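Local atomic coordinates of single-stranded DNA-binding protein (Thermus aquaticus, PDB entry 2FXQ), a protein that probably binds single-stranded DNA and recruits partner proteins to it during DNA replication, recombination and repair. Residues A[135-140]-A[193-198]; A[156-161]-A[171-176]. All coordinates share one frame; numbering follows the deposited sequence.

Interaction 1 of 2, residues A[135-140]-A[193-198]; sequences GNLTRD and DGLLVI
G135 and L195 face each other as an antiparallel hydrogen-bonded pair, each amide serving the other's carbonyl: G135 N reaches L195 O at 3.0 Å, and L195 N returns to G135 O over the same length but less straight, 151° at the hydrogen. N136 and G194 follow as a non-hydrogen-bonded pair (CA atoms 4.2 Å apart), and beyond it L137 N donates its N-H to D193 O at 2.8 Å. That carbonyl also receives the CA-H of N136 (CA to O 3.1 Å). With CG anti to its carbonyl carbon (chi1 -68°), the side-chain amide of N136 lies against G194, its ND2 3.4 Å from G194 N, but two donors cannot pair, and ND2 bonds G192 O; D193 OD1 likewise turns back to the backbone N of R190. An alanine at N136 would probably leave G192 O without this side-chain donor and uncover the backbone at G194. On the face of L195, its CD2 is met by CD2 of L137 at 4.1 Å. The axes of 135-137 and 194-198 run at 118°, well short of antiparallel. Both leucines also pack on L155 of strand 151-160 and on L189 in the loop after helix 180-186, while L195 touches L224 of strand 213-225.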
ATOM      1  N   GLY A 135       0.784 -12.991  -9.778  1.00 21.87           N
ATOM      2  CA  GLY A 135       1.415 -14.249 -10.221  1.00 21.83           C
ATOM      3  C   GLY A 135       0.398 -15.114 -10.970  1.00 19.58           C
ATOM      4  O   GLY A 135      -0.520 -14.567 -11.586  1.00 19.08           O
ATOM      5  N   ASN A 136       0.580 -16.422 -10.957  1.00 17.97           N
ATOM      6  CA  ASN A 136      -0.330 -17.339 -11.722  1.00 18.69           C
ATOM      7  C   ASN A 136      -0.702 -18.457 -10.825  1.00 17.40           C
ATOM      8  O   ASN A 136       0.140 -18.927 -10.043  1.00 21.01           O
ATOM      9  CB  ASN A 136       0.356 -17.904 -12.953  1.00 22.20           C
ATOM     10  CG  ASN A 136       0.620 -16.792 -14.003  1.00 27.14           C
ATOM     11  OD1 ASN A 136       1.634 -16.096 -13.942  1.00 29.50           O
ATOM     12  ND2 ASN A 136      -0.328 -16.599 -14.897  1.00 23.50           N
ATOM     13  N   LEU A 137      -1.968 -18.868 -10.883  1.00 18.88           N
ATOM     14  CA  LEU A 137      -2.417 -19.970 -10.001  1.00 19.79           C
ATOM     15  C   LEU A 137      -1.657 -21.284 -10.306  1.00 18.61           C
ATOM     16  O   LEU A 137      -1.463 -21.647 -11.461  1.00 19.60           O
ATOM     17  CB  LEU A 137      -3.928 -20.163 -10.137  1.00 18.03           C
ATOM     18  CG  LEU A 137      -4.876 -19.112  -9.538  1.00 24.42           C
ATOM     19  CD1 LEU A 137      -6.241 -19.767  -9.616  1.00 26.83           C
ATOM     20  CD2 LEU A 137      -4.531 -18.838  -8.068  1.00 26.28           C
ATOM     21  N   THR A 138      -1.229 -22.012  -9.267  1.00 25.98           N
ATOM     22  CA  THR A 138      -0.522 -23.291  -9.473  1.00 22.61           C
ATOM     23  C   THR A 138      -1.466 -24.477  -9.545  1.00 25.68           C
ATOM     24  O   THR A 138      -1.046 -25.553  -9.908  1.00 26.36           O
ATOM     25  CB  THR A 138       0.521 -23.536  -8.365  1.00 26.90           C
ATOM     26  OG1 THR A 138      -0.123 -23.444  -7.096  1.00 32.37           O
ATOM     27  CG2 THR A 138       1.528 -22.402  -8.308  1.00 29.94           C
ATOM     28  N   ARG A 139      -2.743 -24.294  -9.206  1.00 25.81           N
ATOM     29  CA  ARG A 139      -3.724 -25.373  -9.251  1.00 22.74           C
ATOM     30  C   ARG A 139      -5.078 -24.752  -9.274  1.00 23.16           C
ATOM     31  O   ARG A 139      -5.208 -23.574  -8.978  1.00 19.52           O
ATOM     32  CB  ARG A 139      -3.605 -26.292  -8.030  1.00 27.68           C
ATOM     33  CG  ARG A 139      -3.752 -25.557  -6.742  1.00 28.77           C
ATOM     34  CD  ARG A 139      -3.268 -26.368  -5.559  1.00 38.32           C
ATOM     35  NE  ARG A 139      -3.563 -25.548  -4.396  1.00 43.95           N
ATOM     36  CZ  ARG A 139      -2.665 -24.925  -3.655  1.00 44.39           C
ATOM     37  NH1 ARG A 139      -1.356 -25.072  -3.883  1.00 51.71           N
ATOM     38  NH2 ARG A 139      -3.079 -24.191  -2.647  1.00 32.47           N
ATOM     39  N   ASP A 140      -6.084 -25.519  -9.629  1.00 20.26           N
ATOM     40  CA  ASP A 140      -7.461 -25.016  -9.524  1.00 25.81           C
ATOM     41  C   ASP A 140      -7.804 -24.605  -8.082  1.00 26.68           C
ATOM     42  O   ASP A 140      -7.364 -25.226  -7.127  1.00 29.19           O
ATOM     43  CB  ASP A 140      -8.465 -26.067  -9.986  1.00 24.24           C
ATOM     44  CG  ASP A 140      -8.430 -26.253 -11.475  1.00 27.50           C
ATOM     45  OD1 ASP A 140      -9.152 -27.133 -11.990  1.00 31.41           O
ATOM     46  OD2 ASP A 140      -7.696 -25.544 -12.206  1.00 23.48           O
ATOM     47  N   ASP A 193      -4.108 -19.286 -14.417  1.00 18.83           N
ATOM     48  CA  ASP A 193      -4.657 -17.928 -14.596  1.00 17.15           C
ATOM     49  C   ASP A 193      -3.786 -16.931 -13.826  1.00 17.43           C
ATOM     50  O   ASP A 193      -3.303 -17.211 -12.721  1.00 17.26           O
ATOM     51  CB  ASP A 193      -6.123 -17.881 -14.071  1.00 17.09           C
ATOM     52  CG  ASP A 193      -7.104 -18.541 -15.020  1.00 28.65           C
ATOM     53  OD1 ASP A 193      -8.283 -18.762 -14.602  1.00 28.85           O
ATOM     54  OD2 ASP A 193      -6.777 -18.835 -16.206  1.00 26.60           O
ATOM     55  N   GLY A 194      -3.618 -15.748 -14.393  1.00 17.67           N
ATOM     56  CA  GLY A 194      -2.939 -14.653 -13.732  1.00 17.96           C
ATOM     57  C   GLY A 194      -3.896 -14.057 -12.687  1.00 15.38           C
ATOM     58  O   GLY A 194      -5.150 -14.085 -12.811  1.00 16.80           O
ATOM     59  N   LEU A 195      -3.291 -13.555 -11.618  1.00 16.32           N
ATOM     60  CA  LEU A 195      -4.041 -12.997 -10.519  1.00 17.41           C
ATOM     61  C   LEU A 195      -3.236 -11.882  -9.866  1.00 21.05           C
ATOM     62  O   LEU A 195      -2.067 -12.083  -9.498  1.00 19.20           O
ATOM     63  CB  LEU A 195      -4.328 -14.095  -9.498  1.00 20.60           C
ATOM     64  CG  LEU A 195      -5.290 -13.723  -8.368  1.00 20.17           C
ATOM     65  CD1 LEU A 195      -6.674 -13.319  -8.950  1.00 23.49           C
ATOM     66  CD2 LEU A 195      -5.398 -14.896  -7.346  1.00 22.23           C
ATOM     67  N   LEU A 196      -3.901 -10.734  -9.627  1.00 16.61           N
ATOM     68  CA  LEU A 196      -3.359  -9.675  -8.748  1.00 16.01           C
ATOM     69  C   LEU A 196      -4.062  -9.740  -7.387  1.00 15.76           C
ATOM     70  O   LEU A 196      -5.300  -9.802  -7.340  1.00 17.71           O
ATOM     71  CB  LEU A 196      -3.666  -8.315  -9.416  1.00 13.87           C
ATOM     72  CG  LEU A 196      -3.386  -7.036  -8.552  1.00 17.17           C
ATOM     73  CD1 LEU A 196      -1.867  -6.929  -8.269  1.00 19.09           C
ATOM     74  CD2 LEU A 196      -3.835  -5.785  -9.300  1.00 17.90           C
ATOM     75  N   VAL A 197      -3.303  -9.782  -6.289  1.00 14.97           N
ATOM     76  CA  VAL A 197      -3.938  -9.854  -4.976  1.00 15.03           C
ATOM     77  C   VAL A 197      -3.527  -8.602  -4.208  1.00 14.50           C
ATOM     78  O   VAL A 197      -2.335  -8.295  -4.167  1.00 16.63           O
ATOM     79  CB  VAL A 197      -3.344 -10.968  -4.239  1.00 15.53           C
ATOM     80  CG1 VAL A 197      -3.923 -11.134  -2.769  1.00 17.81           C
ATOM     81  CG2 VAL A 197      -3.539 -12.340  -5.060  1.00 17.21           C
ATOM     82  N   ILE A 198      -4.491  -7.941  -3.561  1.00 15.83           N
ATOM     83  CA  ILE A 198      -4.159  -6.906  -2.602  1.00 16.04           C
ATOM     84  C   ILE A 198      -4.657  -7.514  -1.285  1.00 15.66           C
ATOM     85  O   ILE A 198      -5.823  -7.878  -1.197  1.00 14.25           O
ATOM     86  CB  ILE A 198      -4.853  -5.517  -2.884  1.00 22.31           C
ATOM     87  CG1 ILE A 198      -4.807  -5.051  -4.384  1.00 23.64           C
ATOM     88  CG2 ILE A 198      -4.366  -4.436  -1.821  1.00 20.91           C
ATOM     89  CD1 ILE A 198      -3.471  -4.632  -4.934  1.00 25.86           C
TER

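Interaction 2 of 2, residues A[156-161]-A[171-176]; sequences GLAVNE and THFLEV
An antiparallel beta hairpin of the second OB-fold domain brings strand 151-160 alongside strand 171-179, and five consecutive residue pairs define its register, from G156 opposite E175 to N160 opposite T171. Two reciprocal pairs of backbone hydrogen bonds hold it. L157 and L174 exchange one pair, with L174 N to L157 O at 2.7 Å; V159 and H172 exchange the other, each bond nearly straight at 168°. Between them A158 and F173 form a non-hydrogen-bonded pair, where the CA-H groups turn inward: A158 CA points its hydrogen at H172 O, and F173 CA at L157 O, so both carbonyls accept an N-H and a C-H.

Side chains alternate between the two faces. On the face of L157, V159 and L174, CG2 of V159 approaches CD1 of L174 at 4.2 Å, and L157 continues inward to L133 and V197, as expected for the barrel interior. On the other face, CB of A158 touches two neighbours, CG2 of T171 at 3.6 Å and CE2 of F173 at 3.9 Å; the methyl meets the ring obliquely. F173 and A158 both also touch T138. Farther along, the bend of E175 at chi2 (-60°) folds its carboxylate back over G156, with OE2 3.6 Å from G156 CA. G156, having no side chain, lets the carboxylate come close to its backbone; the charge is paired with R139.

Toward the loop end, N160 and T171 run side by side and point the same way. T171 OG1, anti to its own carbonyl carbon (chi1 -52°), donates to N160 OD1 at 2.7 Å, nearly along the C=O axis of the amide.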
ATOM      1  N   GLY A 156      -3.184 -21.196  -4.659  1.00 18.56           N
ATOM      2  CA  GLY A 156      -1.707 -21.280  -4.731  1.00 19.85           C
ATOM      3  C   GLY A 156      -1.203 -20.396  -5.844  1.00 21.48           C
ATOM      4  O   GLY A 156      -1.693 -20.480  -6.977  1.00 21.44           O
ATOM      5  N   LEU A 157      -0.239 -19.535  -5.532  1.00 21.28           N
ATOM      6  CA  LEU A 157       0.253 -18.600  -6.523  1.00 22.10           C
ATOM      7  C   LEU A 157       1.757 -18.764  -6.728  1.00 23.24           C
ATOM      8  O   LEU A 157       2.531 -18.783  -5.730  1.00 26.69           O
ATOM      9  CB  LEU A 157       0.027 -17.145  -6.029  1.00 23.25           C
ATOM     10  CG  LEU A 157      -0.929 -16.055  -6.503  1.00 38.42           C
ATOM     11  CD1 LEU A 157      -0.320 -14.610  -6.211  1.00 28.51           C
ATOM     12  CD2 LEU A 157      -1.404 -16.239  -7.949  1.00 28.18           C
ATOM     13  N   ALA A 158       2.147 -18.835  -7.995  1.00 20.99           N
ATOM     14  CA  ALA A 158       3.560 -18.828  -8.441  1.00 23.35           C
ATOM     15  C   ALA A 158       3.869 -17.385  -8.861  1.00 25.86           C
ATOM     16  O   ALA A 158       3.228 -16.856  -9.791  1.00 22.63           O
ATOM     17  CB  ALA A 158       3.726 -19.740  -9.658  1.00 23.26           C
ATOM     18  N   VAL A 159       4.830 -16.766  -8.182  1.00 24.27           N
ATOM     19  CA  VAL A 159       5.268 -15.392  -8.481  1.00 27.25           C
ATOM     20  C   VAL A 159       6.747 -15.463  -9.025  1.00 33.39           C
ATOM     21  O   VAL A 159       7.633 -15.983  -8.338  1.00 32.55           O
ATOM     22  CB  VAL A 159       5.175 -14.550  -7.223  1.00 26.10           C
ATOM     23  CG1 VAL A 159       5.608 -13.065  -7.478  1.00 28.02           C
ATOM     24  CG2 VAL A 159       3.761 -14.668  -6.585  1.00 26.28           C
ATOM     25  N   ASN A 160       6.977 -14.998 -10.252  1.00 34.00           N
ATOM     26  CA  ASN A 160       8.334 -14.855 -10.776  1.00 41.46           C
ATOM     27  C   ASN A 160       8.876 -13.463 -10.415  1.00 47.57           C
ATOM     28  O   ASN A 160       8.428 -12.464 -10.954  1.00 43.59           O
ATOM     29  CB  ASN A 160       8.374 -15.090 -12.297  1.00 41.67           C
ATOM     30  CG  ASN A 160       7.803 -16.434 -12.707  1.00 49.67           C
ATOM     31  OD1 ASN A 160       8.053 -17.459 -12.075  1.00 50.78           O
ATOM     32  ND2 ASN A 160       7.015 -16.435 -13.786  1.00 57.43           N
ATOM     33  N   GLU A 161       9.853 -13.429  -9.514  1.00 58.49           N
ATOM     34  CA  GLU A 161      10.323 -12.210  -8.819  1.00 65.73           C
ATOM     35  C   GLU A 161       9.864 -10.801  -9.265  1.00 68.77           C
ATOM     36  O   GLU A 161      10.104 -10.391 -10.417  1.00 71.91           O
ATOM     37  N   THR A 171      11.035 -18.898  -9.374  1.00 59.68           N
ATOM     38  CA  THR A 171       9.638 -18.847  -9.026  1.00 54.71           C
ATOM     39  C   THR A 171       9.444 -19.082  -7.536  1.00 53.17           C
ATOM     40  O   THR A 171       9.951 -20.055  -6.994  1.00 55.64           O
ATOM     41  CB  THR A 171       8.871 -19.872  -9.837  1.00 55.50           C
ATOM     42  OG1 THR A 171       9.179 -19.710 -11.231  1.00 52.56           O
ATOM     43  CG2 THR A 171       7.351 -19.602  -9.760  1.00 55.92           C
ATOM     44  N   HIS A 172       8.707 -18.180  -6.883  1.00 48.19           N
ATOM     45  CA  HIS A 172       8.263 -18.350  -5.497  1.00 47.14           C
ATOM     46  C   HIS A 172       6.823 -18.870  -5.470  1.00 43.24           C
ATOM     47  O   HIS A 172       6.009 -18.438  -6.284  1.00 39.42           O
ATOM     48  CB  HIS A 172       8.230 -17.002  -4.794  1.00 50.44           C
ATOM     49  CG  HIS A 172       9.522 -16.599  -4.164  1.00 62.38           C
ATOM     50  ND1 HIS A 172      10.742 -16.762  -4.787  1.00 66.39           N
ATOM     51  CD2 HIS A 172       9.777 -15.996  -2.979  1.00 64.79           C
ATOM     52  CE1 HIS A 172      11.697 -16.304  -3.998  1.00 70.72           C
ATOM     53  NE2 HIS A 172      11.138 -15.828  -2.897  1.00 74.67           N
ATOM     54  N   PHE A 173       6.510 -19.731  -4.504  1.00 36.17           N
ATOM     55  CA  PHE A 173       5.163 -20.250  -4.332  1.00 34.27           C
ATOM     56  C   PHE A 173       4.494 -19.766  -3.022  1.00 35.59           C
ATOM     57  O   PHE A 173       5.003 -19.987  -1.918  1.00 32.36           O
ATOM     58  CB  PHE A 173       5.166 -21.771  -4.520  1.00 35.11           C
ATOM     59  CG  PHE A 173       5.817 -22.202  -5.809  1.00 36.02           C
ATOM     60  CD1 PHE A 173       7.216 -22.364  -5.887  1.00 46.24           C
ATOM     61  CD2 PHE A 173       5.068 -22.381  -6.972  1.00 34.62           C
ATOM     62  CE1 PHE A 173       7.856 -22.736  -7.104  1.00 43.13           C
ATOM     63  CE2 PHE A 173       5.697 -22.769  -8.192  1.00 29.84           C
ATOM     64  CZ  PHE A 173       7.101 -22.937  -8.250  1.00 39.14           C
ATOM     65  N   LEU A 174       3.355 -19.066  -3.148  1.00 28.25           N
ATOM     66  CA  LEU A 174       2.740 -18.392  -2.006  1.00 27.15           C
ATOM     67  C   LEU A 174       1.236 -18.775  -1.913  1.00 26.00           C
ATOM     68  O   LEU A 174       0.582 -18.937  -2.925  1.00 29.76           O
ATOM     69  CB  LEU A 174       2.894 -16.867  -2.168  1.00 28.41           C
ATOM     70  CG  LEU A 174       4.336 -16.361  -2.065  1.00 33.68           C
ATOM     71  CD1 LEU A 174       4.388 -14.876  -2.419  1.00 30.04           C
ATOM     72  CD2 LEU A 174       5.013 -16.656  -0.695  1.00 29.82           C
ATOM     73  N   GLU A 175       0.716 -18.978  -0.715  1.00 25.88           N
ATOM     74  CA  GLU A 175      -0.684 -19.431  -0.551  1.00 23.49           C
ATOM     75  C   GLU A 175      -1.498 -18.163  -0.201  1.00 28.40           C
ATOM     76  O   GLU A 175      -1.016 -17.291   0.546  1.00 27.93           O
ATOM     77  CB  GLU A 175      -0.806 -20.485   0.556  1.00 31.28           C
ATOM     78  CG  GLU A 175      -0.110 -21.807   0.266  1.00 43.52           C
ATOM     79  CD  GLU A 175      -0.637 -22.503  -0.982  1.00 55.78           C
ATOM     80  OE1 GLU A 175       0.141 -23.250  -1.665  1.00 60.75           O
ATOM     81  OE2 GLU A 175      -1.839 -22.309  -1.275  1.00 59.77           O
ATOM     82  N   VAL A 176      -2.695 -18.037  -0.772  1.00 20.78           N
ATOM     83  CA  VAL A 176      -3.559 -16.872  -0.463  1.00 18.09           C
ATOM     84  C   VAL A 176      -4.923 -17.421  -0.068  1.00 18.81           C
ATOM     85  O   VAL A 176      -5.401 -18.395  -0.663  1.00 22.48           O
ATOM     86  CB  VAL A 176      -3.677 -15.986  -1.725  1.00 22.32           C
ATOM     87  CG1 VAL A 176      -4.692 -14.815  -1.548  1.00 17.70           C
ATOM     88  CG2 VAL A 176      -2.304 -15.370  -2.047  1.00 24.08           C
TER

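Overall arrangement
Interactions 1 and 2 lie about 8 Å apart, centre to centre, in the second SSB domain, on the same side of the chain's centre. Along the chain the order is 135-140, 156-161, 171-176, 193-198, so the hairpin of interaction 2 falls wholly between the two segments of interaction 1. Strands 129-137 and 151-160 are neighbours, which places 194-207, 129-137, 151-160 and 171-179 in succession. Direct contacts tie the two together: R139 NH2 forms a salt bridge with E175 OE2 at 2.6 Å, and T138 N probably bonds to G156 O at 2.8 Å. The strand order is consistent with the curved OB-fold barrel, whose wall these contacts help build.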